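Local atomic coordinates of N-terminal domain of PorA (28-171) (Porphyromonas gingivalis ATCC 33277, PDB entry 6KJK), a protein that probably takes part in PorXY-SigP signalling of the type IX secretion system, of which it is a cargo protein; this chain is its N-terminal domain. Residues E32-K37 against F131-G136; I48-K53 against F111-E116; F65-G70 against E90-R95. All blocks are in the same frame, centred on the assembly; numbering follows the deposited sequence.

Contact 1 (E32-K37 against F131-G136)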
ATOM      1  N   GLU A  32      -3.400 -13.866 -11.112  1.00 23.14           N
ATOM      2  CA  GLU A  32      -2.906 -13.954  -9.744  1.00 17.96           C
ATOM      3  C   GLU A  32      -3.252 -12.679  -8.990  1.00 16.62           C
ATOM      4  O   GLU A  32      -3.286 -11.592  -9.578  1.00 16.96           O
ATOM      5  CB  GLU A  32      -1.387 -14.099  -9.722  1.00 18.48           C
ATOM      6  CG  GLU A  32      -0.839 -15.219 -10.617  1.00 22.47           C
ATOM      7  CD  GLU A  32      -1.053 -16.611 -10.037  1.00 24.30           C
ATOM      8  OE1 GLU A  32      -2.030 -16.807  -9.290  1.00 24.81           O
ATOM      9  OE2 GLU A  32      -0.235 -17.508 -10.342  1.00 25.31           O
ATOM     10  N   GLU A  33      -3.465 -12.807  -7.686  1.00 16.58           N
ATOM     11  CA  GLU A  33      -3.680 -11.644  -6.830  1.00 16.73           C
ATOM     12  C   GLU A  33      -2.786 -11.764  -5.612  1.00 15.73           C
ATOM     13  O   GLU A  33      -2.721 -12.833  -4.992  1.00 16.91           O
ATOM     14  CB  GLU A  33      -5.141 -11.503  -6.399  1.00 20.98           C
ATOM     15  CG  GLU A  33      -5.416 -10.204  -5.646  1.00 25.56           C
ATOM     16  CD  GLU A  33      -6.826 -10.096  -5.111  1.00 36.32           C
ATOM     17  OE1 GLU A  33      -7.013 -10.291  -3.887  1.00 39.10           O
ATOM     18  OE2 GLU A  33      -7.738  -9.791  -5.908  1.00 45.18           O
ATOM     19  N   MET A  34      -2.084 -10.682  -5.279  1.00 12.86           N
ATOM     20  CA  MET A  34      -1.311 -10.568  -4.055  1.00 12.81           C
ATOM     21  C   MET A  34      -1.818  -9.353  -3.302  1.00 12.39           C
ATOM     22  O   MET A  34      -2.253  -8.369  -3.914  1.00 12.92           O
ATOM     23  CB  MET A  34       0.178 -10.423  -4.368  1.00 12.78           C
ATOM     24  CG  MET A  34       0.655 -11.598  -5.211  1.00 13.28           C
ATOM     25  SD  MET A  34       2.400 -11.582  -5.630  1.00 13.91           S
ATOM     26  CE  MET A  34       3.106 -12.008  -4.035  1.00 15.14           C
ATOM     27  N   LYS A  35      -1.790  -9.399  -1.971  1.00 11.93           N
ATOM     28  CA  LYS A  35      -2.392  -8.315  -1.204  1.00 11.89           C
ATOM     29  C   LYS A  35      -1.541  -7.924  -0.016  1.00 13.41           C
ATOM     30  O   LYS A  35      -1.152  -8.782   0.785  1.00 15.47           O
ATOM     31  CB  LYS A  35      -3.782  -8.710  -0.736  1.00 16.53           C
ATOM     32  CG  LYS A  35      -4.480  -7.641   0.070  1.00 21.80           C
ATOM     33  CD  LYS A  35      -5.782  -8.223   0.571  1.00 33.01           C
ATOM     34  CE  LYS A  35      -6.909  -7.225   0.531  1.00 43.41           C
ATOM     35  NZ  LYS A  35      -7.924  -7.503   1.595  1.00 46.77           N
ATOM     36  N   PHE A  36      -1.292  -6.630   0.121  1.00 11.07           N
ATOM     37  CA  PHE A  36      -0.728  -6.034   1.324  1.00 12.01           C
ATOM     38  C   PHE A  36      -1.855  -5.455   2.158  1.00 10.86           C
ATOM     39  O   PHE A  36      -2.775  -4.824   1.629  1.00 10.94           O
ATOM     40  CB  PHE A  36       0.222  -4.897   0.916  1.00 11.55           C
ATOM     41  CG  PHE A  36       0.624  -4.003   2.047  1.00 10.99           C
ATOM     42  CD1 PHE A  36       1.726  -4.303   2.819  1.00 12.62           C
ATOM     43  CD2 PHE A  36      -0.104  -2.881   2.370  1.00 12.12           C
ATOM     44  CE1 PHE A  36       2.095  -3.497   3.865  1.00 13.22           C
ATOM     45  CE2 PHE A  36       0.256  -2.071   3.423  1.00 14.31           C
ATOM     46  CZ  PHE A  36       1.374  -2.377   4.167  1.00 13.30           C
ATOM     47  N   LYS A  37      -1.788  -5.690   3.465  1.00 11.26           N
ATOM     48  CA  LYS A  37      -2.773  -5.160   4.397  1.00 11.08           C
ATOM     49  C   LYS A  37      -2.057  -4.536   5.583  1.00 10.15           C
ATOM     50  O   LYS A  37      -1.127  -5.132   6.141  1.00 12.25           O
ATOM     51  CB  LYS A  37      -3.719  -6.263   4.932  1.00 13.87           C
ATOM     52  CG  LYS A  37      -4.782  -6.723   3.928  1.00 27.66           C
ATOM     53  CD  LYS A  37      -5.546  -7.915   4.500  1.00 32.08           C
ATOM     54  CE  LYS A  37      -6.379  -7.474   5.694  1.00 37.52           C
ATOM     55  NZ  LYS A  37      -7.569  -8.348   5.914  1.00 42.05           N
ATOM     56  N   PHE A 131       5.990  -7.175  -3.842  1.00 12.77           N
ATOM     57  CA  PHE A 131       5.247  -8.394  -4.106  1.00 12.07           C
ATOM     58  C   PHE A 131       6.192  -9.327  -4.840  1.00 12.72           C
ATOM     59  O   PHE A 131       6.429  -9.162  -6.037  1.00 13.23           O
ATOM     60  CB  PHE A 131       4.039  -8.075  -4.975  1.00 11.75           C
ATOM     61  CG  PHE A 131       2.993  -7.211  -4.280  1.00 11.22           C
ATOM     62  CD1 PHE A 131       2.125  -7.780  -3.350  1.00 13.21           C
ATOM     63  CD2 PHE A 131       2.873  -5.854  -4.523  1.00 12.53           C
ATOM     64  CE1 PHE A 131       1.148  -7.024  -2.705  1.00 14.23           C
ATOM     65  CE2 PHE A 131       1.890  -5.106  -3.891  1.00 12.07           C
ATOM     66  CZ  PHE A 131       1.023  -5.690  -2.982  1.00 11.28           C
ATOM     67  N   LYS A 132       6.749 -10.291  -4.125  1.00 12.48           N
ATOM     68  CA  LYS A 132       7.714 -11.238  -4.692  1.00 14.43           C
ATOM     69  C   LYS A 132       6.951 -12.492  -5.102  1.00 16.65           C
ATOM     70  O   LYS A 132       6.681 -13.378  -4.278  1.00 18.07           O
ATOM     71  CB  LYS A 132       8.830 -11.531  -3.700  1.00 16.27           C
ATOM     72  CG  LYS A 132       9.674 -10.324  -3.402  1.00 18.97           C
ATOM     73  CD  LYS A 132      10.848 -10.671  -2.517  1.00 28.07           C
ATOM     74  CE  LYS A 132      11.693  -9.448  -2.249  1.00 26.52           C
ATOM     75  NZ  LYS A 132      12.773  -9.736  -1.264  1.00 36.09           N
ATOM     76  N   TYR A 133       6.589 -12.554  -6.376  1.00 15.76           N
ATOM     77  CA  TYR A 133       5.827 -13.658  -6.940  1.00 16.07           C
ATOM     78  C   TYR A 133       6.777 -14.776  -7.365  1.00 18.74           C
ATOM     79  O   TYR A 133       7.704 -14.546  -8.152  1.00 19.08           O
ATOM     80  CB  TYR A 133       5.079 -13.159  -8.166  1.00 17.79           C
ATOM     81  CG  TYR A 133       4.316 -14.186  -8.953  1.00 17.17           C
ATOM     82  CD1 TYR A 133       3.196 -14.809  -8.422  1.00 19.03           C
ATOM     83  CD2 TYR A 133       4.707 -14.515 -10.263  1.00 19.16           C
ATOM     84  CE1 TYR A 133       2.466 -15.726  -9.164  1.00 20.73           C
ATOM     85  CE2 TYR A 133       3.991 -15.428 -11.009  1.00 19.74           C
ATOM     86  CZ  TYR A 133       2.881 -16.034 -10.467  1.00 22.08           C
ATOM     87  OH  TYR A 133       2.182 -16.931 -11.240  1.00 23.12           O
ATOM     88  N   LYS A 134       6.539 -15.983  -6.848  1.00 19.32           N
ATOM     89  CA  LYS A 134       7.302 -17.184  -7.229  1.00 19.38           C
ATOM     90  C   LYS A 134       8.807 -16.937  -7.178  1.00 21.64           C
ATOM     91  O   LYS A 134       9.547 -17.219  -8.127  1.00 23.82           O
ATOM     92  CB  LYS A 134       6.856 -17.733  -8.586  1.00 20.94           C
ATOM     93  CG  LYS A 134       5.428 -18.214  -8.607  1.00 20.32           C
ATOM     94  CD  LYS A 134       5.035 -18.867  -9.928  1.00 21.94           C
ATOM     95  CE  LYS A 134       3.610 -19.402  -9.868  1.00 23.70           C
ATOM     96  NZ  LYS A 134       3.078 -19.922 -11.150  1.00 28.19           N
ATOM     97  N   GLY A 135       9.259 -16.389  -6.060  1.00 22.48           N
ATOM     98  CA  GLY A 135      10.655 -16.142  -5.815  1.00 25.89           C
ATOM     99  C   GLY A 135      11.104 -14.730  -6.115  1.00 24.52           C
ATOM    100  O   GLY A 135      12.173 -14.326  -5.653  1.00 29.04           O
ATOM    101  N   GLY A 136      10.315 -13.969  -6.872  1.00 23.32           N
ATOM    102  CA  GLY A 136      10.652 -12.597  -7.167  1.00 21.42           C
ATOM    103  C   GLY A 136      11.482 -12.411  -8.409  1.00 23.43           C
ATOM    104  O   GLY A 136      11.793 -11.264  -8.754  1.00 25.17           O
TER
HETATM  105  O   HOH W   1       0.373 -20.227 -10.618  1.00 33.22           O
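Met34, Phe131 and Tyr133 meet between the two layers of a beta sandwich, where strand 31-42 of one sheet faces strand 125-133 of the other. The strand axes come no closer than 8.5 Å, with N-to-C directions 149° apart, so side chains bridge the gap. Phe131 sends its ring across to strand 31-42: CD1 lies 3.4 Å from Met34 CB, and CE1 is 3.8 Å from Phe36 N, which sits at the ring edge near its plane. Met34 slides past in the opposite sense, its CG anti to the carbonyl carbon (chi1 -57°). Met34 SD lies 4.0 Å from Tyr133 CB, and the two side chains cross at about a right angle. Where strand 125-133 ends, the chemistry turns polar. Tyr133 OH donates to Glu32 OE2 at 2.6 Å, meeting the anti side 17° out of the carboxylate plane. Lys134 folds back over the same ring, CG 3.7 Å above its centre, and its NZ gives Tyr133 OH a weak bond of 3.1 Å; a water links that NZ to Glu32 OE2. Ser101 O is a further partner of Lys134 NZ, and Thr27 OG1 of Glu32 OE1. The chain then leaves the strand through a type I' turn, Tyr133 to Gly136. Apolar side chains meeting between two facing sheets are characteristic of a beta sandwich.

Contact 2 (I48-K53 against F111-E116)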
ATOM      1  N   ILE A  48      -6.062  14.031  12.481  1.00 14.90           N
ATOM      2  CA  ILE A  48      -5.401  14.690  11.364  1.00 16.30           C
ATOM      3  C   ILE A  48      -6.025  14.188  10.071  1.00 15.21           C
ATOM      4  O   ILE A  48      -6.376  13.007   9.949  1.00 16.69           O
ATOM      5  CB  ILE A  48      -3.867  14.461  11.399  1.00 17.45           C
ATOM      6  CG1 ILE A  48      -3.141  15.214  10.291  1.00 20.98           C
ATOM      7  CG2 ILE A  48      -3.517  12.995  11.356  1.00 18.43           C
ATOM      8  CD1 ILE A  48      -1.633  15.035  10.395  1.00 24.54           C
ATOM      9  N   ASN A  49      -6.164  15.081   9.104  1.00 13.77           N
ATOM     10  CA  ASN A  49      -6.624  14.706   7.779  1.00 12.77           C
ATOM     11  C   ASN A  49      -5.426  14.408   6.899  1.00 14.04           C
ATOM     12  O   ASN A  49      -4.492  15.214   6.813  1.00 16.11           O
ATOM     13  CB  ASN A  49      -7.446  15.838   7.158  1.00 13.99           C
ATOM     14  CG  ASN A  49      -8.830  15.956   7.770  1.00 15.25           C
ATOM     15  OD1 ASN A  49      -9.221  15.147   8.598  1.00 15.69           O
ATOM     16  ND2 ASN A  49      -9.590  16.937   7.321  1.00 18.18           N
ATOM     17  N   VAL A  50      -5.447  13.251   6.258  1.00 11.96           N
ATOM     18  CA  VAL A  50      -4.345  12.815   5.415  1.00 13.28           C
ATOM     19  C   VAL A  50      -4.870  12.345   4.064  1.00 12.59           C
ATOM     20  O   VAL A  50      -6.059  12.074   3.878  1.00 12.23           O
ATOM     21  CB  VAL A  50      -3.509  11.719   6.087  1.00 13.72           C
ATOM     22  CG1 VAL A  50      -2.973  12.192   7.429  1.00 16.06           C
ATOM     23  CG2 VAL A  50      -4.328  10.471   6.312  1.00 16.43           C
ATOM     24  N   ILE A  51      -3.944  12.221   3.110  1.00 13.75           N
ATOM     25  CA  ILE A  51      -4.209  11.544   1.847  1.00 13.73           C
ATOM     26  C   ILE A  51      -3.149  10.466   1.683  1.00 14.11           C
ATOM     27  O   ILE A  51      -1.973  10.700   2.017  1.00 16.75           O
ATOM     28  CB  ILE A  51      -4.146  12.528   0.665  1.00 15.43           C
ATOM     29  CG1 ILE A  51      -5.245  13.570   0.763  1.00 19.54           C
ATOM     30  CG2 ILE A  51      -4.235  11.818  -0.666  1.00 19.87           C
ATOM     31  CD1 ILE A  51      -5.005  14.753  -0.155  1.00 26.92           C
ATOM     32  N   GLY A  52      -3.553   9.307   1.198  1.00 11.31           N
ATOM     33  CA  GLY A  52      -2.623   8.207   0.912  1.00 11.80           C
ATOM     34  C   GLY A  52      -2.339   8.161  -0.581  1.00 11.57           C
ATOM     35  O   GLY A  52      -3.249   8.318  -1.388  1.00 11.88           O
ATOM     36  N   LYS A  53      -1.064   7.996  -0.922  1.00 11.43           N
ATOM     37  CA  LYS A  53      -0.647   7.988  -2.322  1.00 11.72           C
ATOM     38  C   LYS A  53       0.301   6.841  -2.589  1.00  9.99           C
ATOM     39  O   LYS A  53       1.246   6.608  -1.824  1.00 10.54           O
ATOM     40  CB  LYS A  53       0.053   9.287  -2.727  1.00 14.81           C
ATOM     41  CG  LYS A  53      -0.770  10.535  -2.507  1.00 19.10           C
ATOM     42  CD  LYS A  53      -0.177  11.705  -3.252  1.00 21.29           C
ATOM     43  CE  LYS A  53      -0.909  12.999  -2.880  1.00 30.20           C
ATOM     44  NZ  LYS A  53      -0.427  14.152  -3.703  1.00 37.06           N
ATOM     45  N   PHE A 111       4.029   3.469  -0.762  1.00  9.63           N
ATOM     46  CA  PHE A 111       2.845   4.172  -0.290  1.00  9.93           C
ATOM     47  C   PHE A 111       3.312   5.194   0.730  1.00  8.72           C
ATOM     48  O   PHE A 111       4.052   4.842   1.675  1.00 10.49           O
ATOM     49  CB  PHE A 111       1.868   3.197   0.359  1.00 10.77           C
ATOM     50  CG  PHE A 111       0.722   3.886   1.045  1.00 10.61           C
ATOM     51  CD1 PHE A 111      -0.422   4.261   0.340  1.00 10.68           C
ATOM     52  CD2 PHE A 111       0.804   4.200   2.392  1.00 10.85           C
ATOM     53  CE1 PHE A 111      -1.484   4.900   0.999  1.00 11.85           C
ATOM     54  CE2 PHE A 111      -0.238   4.851   3.054  1.00 12.66           C
ATOM     55  CZ  PHE A 111      -1.373   5.181   2.353  1.00 12.93           C
ATOM     56  N   SER A 112       2.830   6.424   0.610  1.00  9.21           N
ATOM     57  CA  SER A 112       3.044   7.409   1.662  1.00 10.58           C
ATOM     58  C   SER A 112       1.751   8.098   2.032  1.00 11.04           C
ATOM     59  O   SER A 112       0.877   8.340   1.201  1.00 11.27           O
ATOM     60  CB  SER A 112       4.043   8.502   1.244  1.00 12.51           C
ATOM     61  OG  SER A 112       5.324   7.944   1.006  1.00 13.82           O
ATOM     62  N   CYS A 113       1.698   8.477   3.290  1.00 12.56           N
ATOM     63  CA  CYS A 113       0.643   9.308   3.847  0.54 14.57           C
ATOM     64  C   CYS A 113       1.131  10.756   3.832  1.00 15.64           C
ATOM     65  O   CYS A 113       2.237  11.032   4.301  1.00 18.72           O
ATOM     66  CB  CYS A 113       0.426   8.852   5.301  0.54 17.32           C
ATOM     67  SG  CYS A 113      -1.051   9.359   6.134  0.54 14.82           S
ATOM     68  N   PHE A 114       0.320  11.661   3.307  1.00 14.19           N
ATOM     69  CA  PHE A 114       0.676  13.066   3.299  1.00 15.77           C
ATOM     70  C   PHE A 114      -0.378  13.848   4.066  1.00 19.51           C
ATOM     71  O   PHE A 114      -1.558  13.459   4.083  1.00 17.07           O
ATOM     72  CB  PHE A 114       0.639  13.602   1.873  1.00 18.13           C
ATOM     73  CG  PHE A 114       1.729  13.074   0.999  1.00 16.05           C
ATOM     74  CD1 PHE A 114       1.594  11.850   0.329  1.00 15.97           C
ATOM     75  CD2 PHE A 114       2.883  13.819   0.803  1.00 22.13           C
ATOM     76  CE1 PHE A 114       2.609  11.389  -0.497  1.00 16.55           C
ATOM     77  CE2 PHE A 114       3.890  13.350  -0.028  1.00 24.96           C
ATOM     78  CZ  PHE A 114       3.738  12.130  -0.671  1.00 19.23           C
ATOM     79  N   PRO A 115      -0.003  14.969   4.680  1.00 21.15           N
ATOM     80  CA  PRO A 115      -1.021  15.901   5.156  1.00 21.80           C
ATOM     81  C   PRO A 115      -1.898  16.295   3.987  1.00 23.66           C
ATOM     82  O   PRO A 115      -1.474  16.287   2.826  1.00 25.84           O
ATOM     83  CB  PRO A 115      -0.207  17.102   5.649  1.00 25.67           C
ATOM     84  CG  PRO A 115       1.193  16.605   5.798  1.00 28.71           C
ATOM     85  CD  PRO A 115       1.347  15.556   4.748  1.00 22.21           C
ATOM     86  N   GLU A 116      -3.143  16.619   4.311  1.00 25.54           N
ATOM     87  CA  GLU A 116      -4.149  16.994   3.335  1.00 29.50           C
ATOM     88  C   GLU A 116      -3.606  17.823   2.172  1.00 37.00           C
ATOM     89  O   GLU A 116      -4.032  17.647   1.023  1.00 37.00           O
ATOM     90  CB  GLU A 116      -5.244  17.773   4.050  1.00 29.61           C
ATOM     91  CG  GLU A 116      -6.560  17.360   3.597  1.00 32.21           C
ATOM     92  CD  GLU A 116      -7.601  18.305   4.032  1.00 18.40           C
ATOM     93  OE1 GLU A 116      -7.727  18.609   5.244  1.00 22.25           O
ATOM     94  OE2 GLU A 116      -8.276  18.767   3.119  1.00 27.92           O
TER
HETATM   95  O   HOH W   2      -3.337  17.643   7.205  1.00 28.90           O
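Ile51 and Phe114 are paired at the middle of an antiparallel ladder, strand 48-58 against strand 105-115, within the five-stranded mixed sheet of the domain. The backbone bonds come first. Ile51 and Phe114 exchange two, Phe114 N to Ile51 O measuring 2.8 Å at a nearly straight 171°. Lys53 and Ser112 form the next hydrogen-bonded pair, while Gly52 with Cys113 and Val50 with Pro115 are the non-hydrogen-bonded ones. Beyond Pro115 the ladder frays: Glu116 N still donates to Asn49 O, but at 3.2 Å and from 38° above the carbonyl plane, and a water bridges the same two atoms. A side-chain bond runs beside it. Asn49 and Glu116 point the same way, and ND2 donates to Glu116 OE1 over 3.3 Å, coming from above the carboxylate plane. Elsewhere Ser112 OG hydrogen-bonds Thr126 OG1. Apolar packing follows. On the face shared by Ile51, Lys53, Ser112 and Phe114, the extended Lys53 chain crosses the Phe114 side chain at about a right angle, with CG 3.9 Å from Phe114 CD1; its NZ ends 5.2 Å from the ring centroid, at most a weak cation-pi attraction. The Gly52 face turns toward the sandwich interior. There Phe111 has its CG anti to the backbone N (chi1 172°); its CE1 lies 3.5 Å from Gly52 CA.

Contact 3 (F65-G70 against E90-R95)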
ATOM      1  N   PHE A  65      -2.883  -2.435 -10.070  1.00 10.71           N
ATOM      2  CA  PHE A  65      -2.995  -2.369  -8.617  1.00 10.03           C
ATOM      3  C   PHE A  65      -4.313  -1.733  -8.219  1.00 10.10           C
ATOM      4  O   PHE A  65      -4.967  -1.039  -9.012  1.00 12.24           O
ATOM      5  CB  PHE A  65      -1.805  -1.623  -7.978  1.00 10.85           C
ATOM      6  CG  PHE A  65      -1.749  -0.146  -8.273  1.00  9.76           C
ATOM      7  CD1 PHE A  65      -2.425   0.760  -7.447  1.00 10.85           C
ATOM      8  CD2 PHE A  65      -0.979   0.350  -9.347  1.00 10.97           C
ATOM      9  CE1 PHE A  65      -2.353   2.120  -7.698  1.00 12.34           C
ATOM     10  CE2 PHE A  65      -0.889   1.708  -9.554  1.00 12.86           C
ATOM     11  CZ  PHE A  65      -1.583   2.587  -8.768  1.00 12.14           C
ATOM     12  N   ALA A  66      -4.699  -1.926  -6.962  1.00  9.83           N
ATOM     13  CA  ALA A  66      -5.939  -1.365  -6.418  1.00 11.25           C
ATOM     14  C   ALA A  66      -5.662  -0.977  -4.980  1.00 10.20           C
ATOM     15  O   ALA A  66      -5.367  -1.833  -4.138  1.00 10.58           O
ATOM     16  CB  ALA A  66      -7.109  -2.350  -6.475  1.00 13.05           C
ATOM     17  N   LEU A  67      -5.741   0.306  -4.714  1.00  8.58           N
ATOM     18  CA  LEU A  67      -5.527   0.879  -3.390  1.00  9.73           C
ATOM     19  C   LEU A  67      -6.846   1.013  -2.644  1.00 10.62           C
ATOM     20  O   LEU A  67      -7.822   1.543  -3.186  1.00 11.57           O
ATOM     21  CB  LEU A  67      -4.931   2.272  -3.597  1.00 11.06           C
ATOM     22  CG  LEU A  67      -4.692   3.105  -2.345  1.00 10.31           C
ATOM     23  CD1 LEU A  67      -3.645   2.437  -1.443  1.00 13.85           C
ATOM     24  CD2 LEU A  67      -4.233   4.497  -2.720  1.00 13.92           C
ATOM     25  N   CYS A  68      -6.875   0.594  -1.381  1.00  9.36           N
ATOM     26  CA  CYS A  68      -8.000   0.899  -0.508  1.00  9.73           C
ATOM     27  C   CYS A  68      -7.479   1.670   0.689  1.00 10.34           C
ATOM     28  O   CYS A  68      -6.679   1.147   1.466  1.00 11.09           O
ATOM     29  CB  CYS A  68      -8.668  -0.373  -0.008  1.00 12.37           C
ATOM     30  SG  CYS A  68      -9.474  -1.388  -1.284  1.00 15.02           S
ATOM     31  N   PHE A  69      -7.943   2.896   0.857  1.00  9.59           N
ATOM     32  CA  PHE A  69      -7.616   3.683   2.042  1.00  9.85           C
ATOM     33  C   PHE A  69      -8.717   4.725   2.155  1.00 10.71           C
ATOM     34  O   PHE A  69      -8.772   5.639   1.324  1.00 11.88           O
ATOM     35  CB  PHE A  69      -6.253   4.332   1.861  1.00 11.49           C
ATOM     36  CG  PHE A  69      -5.822   5.098   3.049  1.00  9.51           C
ATOM     37  CD1 PHE A  69      -5.609   4.459   4.262  1.00 11.11           C
ATOM     38  CD2 PHE A  69      -5.605   6.464   2.980  1.00 11.92           C
ATOM     39  CE1 PHE A  69      -5.254   5.183   5.398  1.00 12.72           C
ATOM     40  CE2 PHE A  69      -5.221   7.189   4.102  1.00 13.05           C
ATOM     41  CZ  PHE A  69      -5.024   6.544   5.294  1.00 13.91           C
ATOM     42  N   GLY A  70      -9.616   4.563   3.110  1.00 11.70           N
ATOM     43  CA  GLY A  70     -10.820   5.404   3.182  1.00 12.29           C
ATOM     44  C   GLY A  70     -11.872   4.964   2.185  1.00 11.68           C
ATOM     45  O   GLY A  70     -13.035   4.781   2.564  1.00 13.26           O
ATOM     46  N   GLU A  90      -6.806   3.526  10.440  1.00 13.82           N
ATOM     47  CA  GLU A  90      -7.572   3.351   9.239  1.00 12.43           C
ATOM     48  C   GLU A  90      -6.987   2.186   8.441  1.00 11.60           C
ATOM     49  O   GLU A  90      -5.783   2.200   8.123  1.00 11.77           O
ATOM     50  CB  GLU A  90      -7.536   4.600   8.403  1.00 13.65           C
ATOM     51  CG  GLU A  90      -8.363   4.496   7.130  1.00 14.45           C
ATOM     52  CD  GLU A  90      -9.877   4.487   7.387  1.00 15.03           C
ATOM     53  OE1 GLU A  90     -10.312   4.166   8.514  1.00 18.72           O
ATOM     54  OE2 GLU A  90     -10.618   4.795   6.423  1.00 19.13           O
ATOM     55  N   PRO A  91      -7.782   1.200   8.072  1.00 10.10           N
ATOM     56  CA  PRO A  91      -7.241   0.107   7.246  1.00 10.66           C
ATOM     57  C   PRO A  91      -6.673   0.612   5.931  1.00  9.76           C
ATOM     58  O   PRO A  91      -7.186   1.546   5.308  1.00 10.17           O
ATOM     59  CB  PRO A  91      -8.465  -0.790   6.998  1.00 11.34           C
ATOM     60  CG  PRO A  91      -9.359  -0.510   8.174  1.00 12.88           C
ATOM     61  CD  PRO A  91      -9.170   0.937   8.503  1.00 12.47           C
ATOM     62  N   LEU A  92      -5.618  -0.048   5.494  1.00  9.81           N
ATOM     63  CA  LEU A  92      -4.913   0.235   4.266  1.00  8.94           C
ATOM     64  C   LEU A  92      -4.685  -1.087   3.563  1.00 10.20           C
ATOM     65  O   LEU A  92      -4.176  -2.035   4.169  1.00 10.68           O
ATOM     66  CB  LEU A  92      -3.538   0.836   4.609  1.00 10.36           C
ATOM     67  CG  LEU A  92      -2.556   0.973   3.461  1.00  9.22           C
ATOM     68  CD1 LEU A  92      -3.092   1.902   2.351  1.00 12.09           C
ATOM     69  CD2 LEU A  92      -1.221   1.466   4.014  1.00 12.13           C
ATOM     70  N   SER A  93      -5.042  -1.170   2.292  1.00  8.84           N
ATOM     71  CA  SER A  93      -4.696  -2.363   1.540  1.00  9.85           C
ATOM     72  C   SER A  93      -4.254  -1.997   0.134  1.00  9.65           C
ATOM     73  O   SER A  93      -4.663  -0.975  -0.433  1.00  9.54           O
ATOM     74  CB  SER A  93      -5.805  -3.398   1.490  1.00 12.49           C
ATOM     75  OG  SER A  93      -6.910  -2.928   0.774  1.00 14.67           O
ATOM     76  N   LEU A  94      -3.423  -2.858  -0.436  1.00  9.38           N
ATOM     77  CA  LEU A  94      -2.993  -2.710  -1.819  1.00  9.01           C
ATOM     78  C   LEU A  94      -3.018  -4.083  -2.457  1.00  9.63           C
ATOM     79  O   LEU A  94      -2.336  -4.996  -1.975  1.00 10.99           O
ATOM     80  CB  LEU A  94      -1.575  -2.121  -1.873  1.00  9.88           C
ATOM     81  CG  LEU A  94      -0.994  -1.882  -3.264  1.00 10.06           C
ATOM     82  CD1 LEU A  94      -1.802  -0.841  -4.002  1.00 10.93           C
ATOM     83  CD2 LEU A  94       0.477  -1.459  -3.165  1.00 12.67           C
ATOM     84  N   ARG A  95      -3.801  -4.239  -3.505  1.00 10.68           N
ATOM     85  CA  ARG A  95      -3.910  -5.497  -4.208  1.00 10.62           C
ATOM     86  C   ARG A  95      -3.192  -5.358  -5.541  1.00 11.76           C
ATOM     87  O   ARG A  95      -3.378  -4.365  -6.263  1.00 13.68           O
ATOM     88  CB  ARG A  95      -5.381  -5.787  -4.463  1.00 12.98           C
ATOM     89  CG  ARG A  95      -6.138  -6.304  -3.257  1.00 20.19           C
ATOM     90  CD  ARG A  95      -7.617  -6.396  -3.632  1.00 26.78           C
ATOM     91  NE  ARG A  95      -8.448  -7.180  -2.715  1.00 39.61           N
ATOM     92  CZ  ARG A  95      -9.123  -6.664  -1.694  1.00 44.15           C
ATOM     93  NH1 ARG A  95      -9.037  -5.363  -1.425  1.00 44.75           N
ATOM     94  NH2 ARG A  95      -9.867  -7.448  -0.920  1.00 50.84           N
TER
HETATM   95  O   HOH W   3      -6.709  -3.263  -2.057  1.00 15.81           O
HETATM   96  O   HOH W   4      -9.687   2.054   4.550  1.00 16.64           O
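Ser93 OG stands between its own backbone N and carbonyl carbon (chi1 66°), which brings it to 3.2 Å from Cys68 CB; Cys68 SG lies anti to its carbonyl carbon (chi1 -65°), and with both torsions as they are SG is a little farther from that OG. The two residues are a hydrogen-bonded pair of the antiparallel ladder between strands 64-69 and 90-99, in the sheet that also holds strand 31-42. Cys68 N donates to Ser93 O at 2.9 Å and almost straight, 177°, and Ser93 N returns a bond to Cys68 O. Ala66 and Arg95 make the other such pair, with a bond each way. On the face carrying these four side chains, a water bridges the two strands: it donates to Ala66 O at 2.9 Å, accepts from Arg95 NH1 and hydrogen-bonds Ser93 OG. Cys68 SG lies at the edge of the Arg95 guanidinium and is joined by a disulfide to Cys72, which closes a short loop after the strand. Arg95 also has Glu33 as a long, weak ion-pair partner. The other face is apolar and buried. Leu67 CD1 packs 3.9 Å from Leu92 CD1, and Phe65 CD1 lies 3.8 Å from Leu94 CD1, both pairs meeting at a slant, while Phe111 and Phe109 of strand 105-115 close over the leucines. At the far end, Phe69 CE1 touches Glu90 CG at 3.6 Å. Beyond it a second water accepts from Gly70 N at 2.9 Å and donates to Pro91 O at 2.7 Å.

Overall arrangement
The three contacts describe one beta sandwich from its two kinds of join. Contacts 2 and 3 are antiparallel ladders, one in each layer, held by regular backbone bonds; contact 1 spans the layers and relies on side chains. It is the most buried of the three and keeps its charge at one end, while contacts 2 and 3 are partly buried, one side carrying partly exposed residues such as Lys53 and Arg95. Strand 31-42 neighbours 90-99, and 125-133 neighbours 105-115, so contact 1 joins the layers of contacts 3 and 2; Phe36 N probably bonds Leu94 O. Contacts 2 and 3 meet across the interior, Phe111 on Leu92. Contacts 1 and 2 do not touch, their centres 24 Å apart.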